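Local coordinates for protein general negative regulator of transcription subunit 2 (Saccharomyces cerevisiae, PDB 4BY6) that serves as a core subunit of the CCR4-NOT complex, which regulates transcription in the nucleus and removes mRNA poly(A) tails in the cytoplasm, at residues R51-D54 with T55-S58; I124-L127 with T128-L132. One frame throughout, in Å; residues are numbered along the deposited sequence.

Contact 1 of 2, residues R51-D54 with T55-S58; sequences RVLD and TFQS
Leu53 and Phe56 meet on one side of a tight turn, their side chains running side by side in the same direction. Methyl CD2 of Leu53 sits over one face of the Phe56 ring, displaced from the ring centre toward the rim, with Phe56 CD1 as its nearest ring atom at 4.1 Å. The ring reaches this position because its CG lies anti to the backbone N (chi1 -160°), while CB of Phe56 rests near the carbonyl oxygen Leu53 O. Beneath the pair the backbone closes in the manner of a short 3-10 turn: Thr55 N donates to Val52 O at 3.4 Å and Phe56 N to Leu53 O at 3.3 Å, both weak bonds. A charged pair sits elsewhere on the turn. Arg51 turns its guanidinium side-on to Asp54, and NE and NH2 both converge on OD2, each 3.1 Å from that oxygen. OD2 lies almost in the guanidinium plane, yet the two nitrogens approach it from the same face of the carboxylate, about 45° out of its plane. Other subunits enclose the turn: Val52 N and Leu53 N each donate a hydrogen bond to acidic side-chain groups of a neighbouring protein chain. The turn thus belongs to an extended part of the subunit that is built into the assembly. The salt bridge probably offsets much of the charge of Asp54 in its buried setting, while Leu53 and Phe56 give the turn an apolar side, with an apolar side chain of that neighbouring chain packed on Leu53.

Contact 2 of 2, residues I124-L127 with T128-L132; sequences IQEL and TYLEL
Thr128 has its hydroxyl between its own backbone N and carbonyl carbon (chi1 50°), a rotamer that turns OG1 back toward the preceding turn of helix 123-134. There OG1 stands 2.8 Å from Ile124 O and 2.9 Å from Gln125 O, either of which could accept its single proton, and the distances do not choose between them. Ile124 O also accepts the regular helical bond from Thr128 N, at 2.9 Å, and methyl CG2 of Thr128 approaches CD1 of Ile124 to 4.2 Å. On another side of the helix, Glu126 carries CG anti to its N and then bends at chi2 (75°), which lays its chain obliquely across Leu130. Its OE2 comes within 4.1 Å of Leu130 CD2, whereas OE1 is hydrogen-bonded to a glycerol molecule, probably from the crystallisation liquor. The buried flank faces the rest of the domain, Thr128 touching Leu112 and Phe116 of helix 109-118, and Leu127 touching Val104 of helix 101-104. By folding its hydroxyl onto main-chain carbonyls of its own helix, Thr128 probably satisfies a buried polar group locally and can meet its neighbouring helix with largely apolar atoms.

Overall arrangement
Contact 1 comes first along the chain, in the loop that runs between helices 35-40 and 101-104, and contact 2 follows on helix 123-134. Their centres lie about 37 Å apart and their nearest atoms about 25 Å, on opposite sides of the chain's centre, without touching. Although both fall within the NOT2/NOT3/NOT5 C-terminal region, they have no helix or strand in common. Contact 2 belongs to the group of helices that precedes the antiparallel sheet, whose first strand is 138-140, whereas contact 1 sits in an elongated region bound between other proteins. Each nevertheless touches other chains of the assembly, in keeping with the requirement of NOT2 for the integrity of the complex.

Contact 1 of 2, residues R51-D54 with T55-S58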
ATOM      1  N   ARG E  51       3.884  -9.967   0.686  1.00 67.95           N
ATOM      2  CA  ARG E  51       3.659  -8.538   0.455  1.00 64.99           C
ATOM      3  C   ARG E  51       2.176  -8.221   0.308  1.00 61.17           C
ATOM      4  O   ARG E  51       1.489  -8.788  -0.548  1.00 67.85           O
ATOM      5  CB  ARG E  51       4.419  -8.078  -0.793  1.00 54.85           C
ATOM      6  CG  ARG E  51       5.917  -8.032  -0.579  1.00 74.45           C
ATOM      7  CD  ARG E  51       6.718  -8.076  -1.874  1.00 76.24           C
ATOM      8  NE  ARG E  51       6.451  -6.942  -2.755  1.00 76.23           N
ATOM      9  CZ  ARG E  51       7.335  -6.455  -3.622  1.00 76.55           C
ATOM     10  NH1 ARG E  51       8.553  -6.981  -3.693  1.00 81.61           N
ATOM     11  NH2 ARG E  51       7.019  -5.424  -4.391  1.00 57.58           N
ATOM     12  N   VAL E  52       1.677  -7.307   1.125  1.00 51.91           N
ATOM     13  CA  VAL E  52       0.269  -6.938   1.050  1.00 55.44           C
ATOM     14  C   VAL E  52       0.070  -5.599   0.356  1.00 54.82           C
ATOM     15  O   VAL E  52      -1.024  -5.314  -0.151  1.00 61.22           O
ATOM     16  CB  VAL E  52      -0.380  -6.867   2.446  1.00 54.03           C
ATOM     17  CG1 VAL E  52      -0.199  -8.184   3.159  1.00 61.42           C
ATOM     18  CG2 VAL E  52       0.260  -5.755   3.257  1.00 56.54           C
ATOM     19  N   LEU E  53       1.118  -4.780   0.339  1.00 52.28           N
ATOM     20  CA  LEU E  53       0.985  -3.400  -0.106  1.00 55.67           C
ATOM     21  C   LEU E  53       0.764  -3.251  -1.616  1.00 61.16           C
ATOM     22  O   LEU E  53       0.159  -2.278  -2.061  1.00 72.00           O
ATOM     23  CB  LEU E  53       2.218  -2.600   0.325  1.00 55.21           C
ATOM     24  CG  LEU E  53       2.204  -2.181   1.801  1.00 61.11           C
ATOM     25  CD1 LEU E  53       3.480  -1.459   2.209  1.00 56.33           C
ATOM     26  CD2 LEU E  53       0.980  -1.296   2.068  1.00 56.67           C
ATOM     27  N   ASP E  54       1.206  -4.225  -2.400  1.00 55.80           N
ATOM     28  CA  ASP E  54       1.127  -4.101  -3.854  1.00 59.21           C
ATOM     29  C   ASP E  54      -0.254  -4.429  -4.409  1.00 60.03           C
ATOM     30  O   ASP E  54      -0.494  -4.304  -5.617  1.00 58.30           O
ATOM     31  CB  ASP E  54       2.185  -4.975  -4.499  1.00 47.35           C
ATOM     32  CG  ASP E  54       3.574  -4.472  -4.212  1.00 61.35           C
ATOM     33  OD1 ASP E  54       4.040  -3.601  -4.994  1.00 61.07           O
ATOM     34  OD2 ASP E  54       4.173  -4.919  -3.195  1.00 53.52           O
ATOM     35  N   THR E  55      -1.144  -4.849  -3.510  1.00 61.01           N
ATOM     36  CA  THR E  55      -2.552  -5.116  -3.813  1.00 55.83           C
ATOM     37  C   THR E  55      -3.478  -4.408  -2.824  1.00 55.71           C
ATOM     38  O   THR E  55      -4.672  -4.728  -2.744  1.00 49.25           O
ATOM     39  CB  THR E  55      -2.863  -6.628  -3.806  1.00 50.08           C
ATOM     40  OG1 THR E  55      -1.967  -7.291  -2.897  1.00 54.81           O
ATOM     41  CG2 THR E  55      -2.642  -7.196  -5.178  1.00 49.51           C
ATOM     42  N   PHE E  56      -2.901  -3.444  -2.099  1.00 52.49           N
ATOM     43  CA  PHE E  56      -3.587  -2.590  -1.123  1.00 54.86           C
ATOM     44  C   PHE E  56      -4.720  -1.780  -1.758  1.00 60.67           C
ATOM     45  O   PHE E  56      -4.487  -0.887  -2.592  1.00 63.96           O
ATOM     46  CB  PHE E  56      -2.562  -1.645  -0.492  1.00 62.08           C
ATOM     47  CG  PHE E  56      -2.978  -1.039   0.829  1.00 60.26           C
ATOM     48  CD1 PHE E  56      -3.071  -1.815   1.970  1.00 61.21           C
ATOM     49  CD2 PHE E  56      -3.191   0.323   0.938  1.00 55.48           C
ATOM     50  CE1 PHE E  56      -3.410  -1.253   3.182  1.00 59.04           C
ATOM     51  CE2 PHE E  56      -3.529   0.888   2.147  1.00 55.73           C
ATOM     52  CZ  PHE E  56      -3.635   0.099   3.269  1.00 57.14           C
ATOM     53  N   GLN E  57      -5.944  -2.064  -1.334  1.00 54.84           N
ATOM     54  CA  GLN E  57      -7.116  -1.435  -1.921  1.00 55.13           C
ATOM     55  C   GLN E  57      -7.335  -0.007  -1.411  1.00 60.36           C
ATOM     56  O   GLN E  57      -7.380   0.955  -2.185  1.00 63.67           O
ATOM     57  CB  GLN E  57      -8.336  -2.287  -1.606  1.00 62.90           C
ATOM     58  CG  GLN E  57      -8.281  -3.677  -2.208  1.00 69.69           C
ATOM     59  CD  GLN E  57      -9.145  -4.660  -1.459  1.00 69.70           C
ATOM     60  OE1 GLN E  57      -8.665  -5.359  -0.574  1.00 75.04           O
ATOM     61  NE2 GLN E  57     -10.422  -4.712  -1.799  1.00 71.92           N
ATOM     62  N   SER E  58      -7.446   0.118  -0.093  1.00 58.50           N
ATOM     63  CA  SER E  58      -7.739   1.385   0.552  1.00 57.33           C
ATOM     64  C   SER E  58      -7.285   1.346   2.008  1.00 62.07           C
ATOM     65  O   SER E  58      -7.131   0.275   2.597  1.00 67.89           O
ATOM     66  CB  SER E  58      -9.249   1.689   0.462  1.00 58.37           C
ATOM     67  OG  SER E  58      -9.581   2.958   1.016  1.00 63.06           O
TER

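Contact 2 of 2, residues I124-L127 with T128-L132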
ATOM      1  N   ILE E 124     -20.675 -15.582 -27.609  1.00 36.09           N
ATOM      2  CA  ILE E 124     -19.991 -16.673 -26.944  1.00 38.04           C
ATOM      3  C   ILE E 124     -20.830 -17.203 -25.752  1.00 37.78           C
ATOM      4  O   ILE E 124     -20.815 -18.394 -25.454  1.00 37.78           O
ATOM      5  CB  ILE E 124     -18.561 -16.243 -26.506  1.00 33.25           C
ATOM      6  CG1 ILE E 124     -17.736 -17.457 -26.071  1.00 42.72           C
ATOM      7  CG2 ILE E 124     -18.606 -15.230 -25.402  1.00 27.05           C
ATOM      8  CD1 ILE E 124     -17.726 -18.587 -27.103  1.00 40.06           C
ATOM      9  N   GLN E 125     -21.620 -16.349 -25.112  1.00 44.43           N
ATOM     10  CA  GLN E 125     -22.470 -16.840 -24.030  1.00 43.06           C
ATOM     11  C   GLN E 125     -23.528 -17.789 -24.603  1.00 48.99           C
ATOM     12  O   GLN E 125     -23.751 -18.879 -24.064  1.00 51.72           O
ATOM     13  CB  GLN E 125     -23.136 -15.687 -23.272  1.00 37.68           C
ATOM     14  CG  GLN E 125     -23.975 -16.136 -22.068  1.00 40.87           C
ATOM     15  CD  GLN E 125     -24.563 -14.981 -21.277  1.00 50.52           C
ATOM     16  OE1 GLN E 125     -25.260 -14.117 -21.814  1.00 53.78           O
ATOM     17  NE2 GLN E 125     -24.273 -14.957 -19.988  1.00 56.42           N
ATOM     18  N   GLU E 126     -24.147 -17.393 -25.711  1.00 42.04           N
ATOM     19  CA  GLU E 126     -25.120 -18.250 -26.369  1.00 43.17           C
ATOM     20  C   GLU E 126     -24.498 -19.574 -26.881  1.00 53.03           C
ATOM     21  O   GLU E 126     -25.119 -20.649 -26.812  1.00 55.66           O
ATOM     22  CB  GLU E 126     -25.778 -17.510 -27.526  1.00 42.37           C
ATOM     23  CG  GLU E 126     -26.846 -18.318 -28.242  1.00 50.58           C
ATOM     24  CD  GLU E 126     -28.140 -18.426 -27.448  1.00 56.43           C
ATOM     25  OE1 GLU E 126     -28.314 -17.685 -26.453  1.00 58.78           O
ATOM     26  OE2 GLU E 126     -28.974 -19.277 -27.812  1.00 60.18           O
ATOM     27  N   LEU E 127     -23.288 -19.503 -27.419  1.00 43.90           N
ATOM     28  CA  LEU E 127     -22.682 -20.706 -27.949  1.00 46.01           C
ATOM     29  C   LEU E 127     -22.316 -21.677 -26.809  1.00 46.84           C
ATOM     30  O   LEU E 127     -22.534 -22.890 -26.913  1.00 53.44           O
ATOM     31  CB  LEU E 127     -21.467 -20.351 -28.804  1.00 46.52           C
ATOM     32  CG  LEU E 127     -21.743 -19.705 -30.172  1.00 47.87           C
ATOM     33  CD1 LEU E 127     -20.470 -19.652 -30.972  1.00 46.79           C
ATOM     34  CD2 LEU E 127     -22.823 -20.424 -30.984  1.00 47.43           C
ATOM     35  N   THR E 128     -21.797 -21.148 -25.709  1.00 34.36           N
ATOM     36  CA  THR E 128     -21.496 -22.005 -24.566  1.00 33.74           C
ATOM     37  C   THR E 128     -22.781 -22.555 -23.927  1.00 38.02           C
ATOM     38  O   THR E 128     -22.807 -23.667 -23.423  1.00 46.28           O
ATOM     39  CB  THR E 128     -20.662 -21.271 -23.507  1.00 31.92           C
ATOM     40  OG1 THR E 128     -21.261 -20.004 -23.204  1.00 45.30           O
ATOM     41  CG2 THR E 128     -19.253 -21.047 -24.029  1.00 32.72           C
ATOM     42  N   TYR E 129     -23.845 -21.773 -23.926  1.00 39.01           N
ATOM     43  CA  TYR E 129     -25.111 -22.304 -23.472  1.00 42.55           C
ATOM     44  C   TYR E 129     -25.535 -23.496 -24.341  1.00 40.23           C
ATOM     45  O   TYR E 129     -25.936 -24.544 -23.829  1.00 39.50           O
ATOM     46  CB  TYR E 129     -26.199 -21.226 -23.497  1.00 38.13           C
ATOM     47  CG  TYR E 129     -27.587 -21.810 -23.369  1.00 37.59           C
ATOM     48  CD1 TYR E 129     -28.100 -22.140 -22.132  1.00 32.50           C
ATOM     49  CD2 TYR E 129     -28.365 -22.083 -24.497  1.00 44.01           C
ATOM     50  CE1 TYR E 129     -29.366 -22.676 -22.005  1.00 42.67           C
ATOM     51  CE2 TYR E 129     -29.630 -22.629 -24.380  1.00 45.59           C
ATOM     52  CZ  TYR E 129     -30.126 -22.923 -23.127  1.00 45.48           C
ATOM     53  OH  TYR E 129     -31.378 -23.480 -22.977  1.00 50.03           O
ATOM     54  N   LEU E 130     -25.454 -23.337 -25.655  1.00 37.44           N
ATOM     55  CA  LEU E 130     -25.897 -24.414 -26.545  1.00 39.81           C
ATOM     56  C   LEU E 130     -25.039 -25.666 -26.412  1.00 39.75           C
ATOM     57  O   LEU E 130     -25.556 -26.787 -26.442  1.00 40.38           O
ATOM     58  CB  LEU E 130     -25.895 -23.945 -27.993  1.00 30.84           C
ATOM     59  CG  LEU E 130     -26.875 -22.817 -28.280  1.00 41.40           C
ATOM     60  CD1 LEU E 130     -26.595 -22.244 -29.635  1.00 34.85           C
ATOM     61  CD2 LEU E 130     -28.295 -23.310 -28.182  1.00 33.84           C
ATOM     62  N   GLU E 131     -23.732 -25.462 -26.261  1.00 38.65           N
ATOM     63  CA  GLU E 131     -22.785 -26.562 -26.134  1.00 34.45           C
ATOM     64  C   GLU E 131     -22.956 -27.298 -24.796  1.00 39.53           C
ATOM     65  O   GLU E 131     -22.901 -28.531 -24.723  1.00 37.17           O
ATOM     66  CB  GLU E 131     -21.369 -26.038 -26.286  1.00 27.90           C
ATOM     67  CG  GLU E 131     -20.303 -27.077 -26.118  1.00 54.81           C
ATOM     68  CD  GLU E 131     -20.273 -28.096 -27.235  1.00 53.02           C
ATOM     69  OE1 GLU E 131     -20.759 -27.798 -28.348  1.00 56.78           O
ATOM     70  OE2 GLU E 131     -19.752 -29.204 -26.987  1.00 48.79           O
ATOM     71  N   LEU E 132     -23.147 -26.539 -23.727  1.00 40.16           N
ATOM     72  CA  LEU E 132     -23.399 -27.153 -22.441  1.00 37.88           C
ATOM     73  C   LEU E 132     -24.703 -27.920 -22.475  1.00 41.47           C
ATOM     74  O   LEU E 132     -24.815 -29.032 -21.927  1.00 36.13           O
ATOM     75  CB  LEU E 132     -23.413 -26.090 -21.351  1.00 35.45           C
ATOM     76  CG  LEU E 132     -21.984 -25.706 -20.989  1.00 38.49           C
ATOM     77  CD1 LEU E 132     -22.001 -24.461 -20.106  1.00 34.60           C
ATOM     78  CD2 LEU E 132     -21.329 -26.904 -20.289  1.00 28.10           C
TER